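Local coordinates for 11S globulin seed storage protein (PDB 3QAC), which serves as a seed storage protein of amaranth, probably holding a nutrient reserve in a hexamer built from subunits of the 11S globulin family, at the interface of chains A and B. Numbering follows the deposited sequence. Chains: chain A/B, 11S globulin seed storage protein.

Contact 1: the interface of chains A and B. Residues chain A 86, 88, 145-146; chain B 340, 342, 407-409.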
# COMPACT_ATOMS: atom_id res chain seq x y z
N MET A 86 -23.39 -11.55 2.20
CA MET A 86 -24.13 -10.94 1.09
C MET A 86 -23.17 -10.24 0.17
O MET A 86 -23.04 -9.02 0.20
CB MET A 86 -25.19 -9.95 1.58
CG MET A 86 -26.30 -10.59 2.41
SD MET A 86 -25.91 -10.53 4.16
CE MET A 86 -26.38 -8.84 4.56
N PRO A 88 -21.99 -8.65 -3.09
CA PRO A 88 -22.64 -7.99 -4.23
C PRO A 88 -22.34 -8.72 -5.53
O PRO A 88 -21.17 -8.84 -5.91
CB PRO A 88 -21.97 -6.61 -4.26
CG PRO A 88 -21.52 -6.39 -2.88
CD PRO A 88 -21.08 -7.74 -2.39
N GLY A 145 -15.86 -4.53 3.85
CA GLY A 145 -17.12 -4.01 3.38
C GLY A 145 -18.21 -5.04 3.17
O GLY A 145 -19.37 -4.69 2.99
N VAL A 146 -17.85 -6.33 3.17
CA VAL A 146 -18.85 -7.37 2.95
C VAL A 146 -19.81 -7.52 4.14
O VAL A 146 -19.42 -7.82 5.28
CB VAL A 146 -18.20 -8.74 2.58
CG1 VAL A 146 -19.25 -9.82 2.56
CG2 VAL A 146 -17.49 -8.66 1.24
N TYR B 340 -24.32 1.14 -0.31
CA TYR B 340 -23.04 1.56 0.19
C TYR B 340 -21.96 0.96 -0.66
O TYR B 340 -22.13 -0.12 -1.21
CB TYR B 340 -22.88 1.13 1.64
CG TYR B 340 -22.61 -0.34 1.84
CD1 TYR B 340 -23.64 -1.26 1.86
CD2 TYR B 340 -21.33 -0.79 2.05
CE1 TYR B 340 -23.39 -2.61 2.08
CE2 TYR B 340 -21.06 -2.11 2.28
CZ TYR B 340 -22.09 -3.02 2.29
OH TYR B 340 -21.80 -4.35 2.52
N LEU B 342 -18.50 -0.85 -0.98
CA LEU B 342 -17.78 -1.78 -0.11
C LEU B 342 -16.35 -1.37 0.10
O LEU B 342 -15.81 -1.55 1.19
CB LEU B 342 -17.71 -3.20 -0.70
CG LEU B 342 -18.88 -4.08 -1.08
CD1 LEU B 342 -18.70 -5.48 -0.48
CD2 LEU B 342 -20.23 -3.50 -0.76
N MET B 407 -16.87 -1.71 -5.69
CA MET B 407 -18.09 -2.48 -5.78
C MET B 407 -19.02 -1.84 -4.80
O MET B 407 -18.59 -1.44 -3.72
CB MET B 407 -17.81 -3.89 -5.29
CG MET B 407 -18.71 -4.93 -5.85
SD MET B 407 -17.76 -5.90 -7.04
CE MET B 407 -18.47 -5.33 -8.60
N PHE B 408 -20.30 -1.75 -5.13
CA PHE B 408 -21.24 -1.27 -4.14
C PHE B 408 -22.28 -2.33 -3.89
O PHE B 408 -22.35 -3.31 -4.61
CB PHE B 408 -21.87 0.05 -4.56
CG PHE B 408 -22.81 -0.07 -5.72
CD1 PHE B 408 -24.11 -0.50 -5.53
CD2 PHE B 408 -22.41 0.28 -6.99
CE1 PHE B 408 -24.99 -0.59 -6.60
CE2 PHE B 408 -23.29 0.19 -8.07
CZ PHE B 408 -24.57 -0.24 -7.87
N GLN B 409 -23.08 -2.13 -2.85
CA GLN B 409 -24.17 -3.04 -2.57
C GLN B 409 -25.42 -2.24 -2.33
O GLN B 409 -25.47 -1.41 -1.42
CB GLN B 409 -23.88 -3.91 -1.35
CG GLN B 409 -25.15 -4.53 -0.77
CD GLN B 409 -24.90 -5.84 -0.03
OE1 GLN B 409 -24.83 -6.90 -0.64
NE2 GLN B 409 -24.79 -5.77 1.29
O HOH W 1 -21.71 -6.72 0.92
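The ring of B:Tyr340 meets chain A at its edge, where the carbonyl oxygen of A:Gly145 lies in the ring plane. One ring face is lined by its own chain, with B:Gln409 CB and B:Leu342 CD2 over the rim. Both subunits are bicupins of the 11S globulin family. A:Met86 and A:Gly145 belong to the N-terminal cupin of one, and the chain B residues to the C-terminal cupin of the other. The phenol OH of B:Tyr340 donates a short hydrogen bond of 2.5 Å to A:Gly145 O. The bond runs nearly along the C=O axis, at 171°. The same OH is 2.9 Å from water 1. That water is 2.8 Å from A:Met86 O, so the phenol is linked to two chain A carbonyls.

As modelled, B:Gln409 OE1 stands 2.9 Å from A:Met86 O. Both atoms can only accept, so this is a clash and the amide orientation is doubtful. A flipped amide would probably offer its NH2 group there. B:Gln409 CG is anti to the backbone N (chi1 161°), and the extended chain beyond it brings the amide to A:Met86.

A:Pro88 supplies the apolar part. A:Pro88 and B:Leu342 reach toward each other, with A:Pro88 CD 3.8 Å from B:Leu342 CD1. A:Pro88 crosses B:Gln409 at about a right angle. Its CB also rests 3.3 Å from B:Phe408 O. A:Val146 slants across B:Leu342, with its CG2 also 3.8 Å from B:Leu342 CD1.

Contact 2: the interface of chains A and B. Residues chain A 224, 226, 234; chain B 411-412, 418, 439-440.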
# COMPACT_ATOMS: atom_id res chain seq x y z
N PHE A 224 -38.07 0.42 -0.55
CA PHE A 224 -38.38 -1.01 -0.49
C PHE A 224 -39.77 -1.36 -1.01
O PHE A 224 -40.15 -2.53 -1.00
CB PHE A 224 -38.20 -1.52 0.95
CG PHE A 224 -36.76 -1.58 1.40
CD1 PHE A 224 -36.15 -0.47 1.95
CD2 PHE A 224 -36.02 -2.75 1.26
CE1 PHE A 224 -34.84 -0.52 2.36
CE2 PHE A 224 -34.70 -2.80 1.67
CZ PHE A 224 -34.11 -1.69 2.22
N VAL A 226 -42.47 -0.46 0.47
CA VAL A 226 -42.96 -0.99 1.72
C VAL A 226 -43.65 0.12 2.51
O VAL A 226 -43.41 1.31 2.26
CB VAL A 226 -41.80 -1.65 2.51
CG1 VAL A 226 -41.60 -0.99 3.86
CG2 VAL A 226 -42.02 -3.16 2.62
N LEU A 234 -37.16 -1.23 10.05
CA LEU A 234 -35.80 -1.12 9.56
C LEU A 234 -34.98 -0.25 10.52
O LEU A 234 -33.85 -0.59 10.87
CB LEU A 234 -35.78 -0.53 8.16
CG LEU A 234 -35.50 -1.51 7.01
CD1 LEU A 234 -35.94 -2.93 7.36
CD2 LEU A 234 -36.12 -1.06 5.70
N LEU B 411 -29.14 -1.86 -0.91
CA LEU B 411 -29.76 -2.40 0.28
C LEU B 411 -31.14 -2.91 -0.09
O LEU B 411 -31.62 -3.88 0.48
CB LEU B 411 -29.83 -1.33 1.35
CG LEU B 411 -28.44 -0.72 1.59
CD1 LEU B 411 -28.53 0.58 2.38
CD2 LEU B 411 -27.55 -1.74 2.28
N ALA B 412 -31.76 -2.25 -1.07
CA ALA B 412 -33.09 -2.65 -1.55
C ALA B 412 -33.04 -3.16 -2.98
O ALA B 412 -32.14 -2.81 -3.74
CB ALA B 412 -34.07 -1.47 -1.44
N ILE B 418 -30.83 -6.87 1.49
CA ILE B 418 -32.06 -7.42 2.05
C ILE B 418 -32.50 -8.70 1.33
O ILE B 418 -32.79 -9.71 1.96
CB ILE B 418 -33.20 -6.38 2.01
CG1 ILE B 418 -32.84 -5.17 2.88
CG2 ILE B 418 -34.50 -6.99 2.44
CD1 ILE B 418 -32.39 -5.51 4.29
N GLY B 439 -42.49 -8.98 1.66
CA GLY B 439 -42.65 -7.73 0.93
C GLY B 439 -41.45 -6.82 1.05
O GLY B 439 -41.09 -6.12 0.09
N LEU B 440 -40.84 -6.81 2.23
CA LEU B 440 -39.60 -6.07 2.40
C LEU B 440 -38.58 -6.59 1.38
O LEU B 440 -37.86 -5.81 0.76
CB LEU B 440 -39.07 -6.24 3.82
CG LEU B 440 -37.77 -5.49 4.14
CD1 LEU B 440 -37.92 -4.02 3.76
CD2 LEU B 440 -37.41 -5.64 5.61
O HOH W 2 -38.47 -4.48 -1.48
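This is a largely apolar helix-to-helix interface between neighbouring subunits, and it helps hold the 11S globulin trimer together. Helices 217-224 and 228-235 of chain A meet helices 417-420 and 434-442 of chain B. A:Phe224 is inserted among chain B side chains. B:Ala412 CB sits over one face of its ring, 3.5 Å from the ring centroid, in a CH-pi contact. The opposite face is taken by A:Leu234 CD2 from the same chain, towards the rim. B:Leu440 CD1 shares that second face and lies 3.4 Å from A:Phe224 CD2. B:Ile418 comes to the rim at about a right angle. Its CG1 touches A:Phe224 CE2 at 3.2 Å, a tight fit. The ring is therefore held on both faces and at one edge, which should restrict its turning.

B:Leu440 points its CG anti to the backbone N (chi1 -179°). Its two methyls then divide the work: CD1 goes to the phenyl ring, and CD2 reaches A:Leu234 CD1 at 3.5 Å. A:Val226 CG2 packs on the backbone of the same leucine, near its CA.

An alanine in place of A:Phe224 would probably open a gap between the two subunits and leave B:Ala412 CB, B:Ile418 CG1 and B:Leu440 CD1 without their shared aromatic partner.

Water 2 joins the backbones beside the ring, 2.6 Å from A:Phe224 O and 2.7 Å from B:Leu440 O.

Contact 1 and contact 2 belong to one A-B interface, and the centres of their C-alpha atoms are about 16 Å apart. They share no residue. On chain B they are joined by sequence: strand 408-410 serves contact 1, and residues 411-412 just after it serve contact 2. On chain A they draw on different regions, the strand 80-86 and loops of the N-terminal cupin in one and the helices 217-224 and 228-235 in the other. A subunit is thus gripped at both its barrel and its helices. The interface is not an exact two-fold, which suits a ring of three copies.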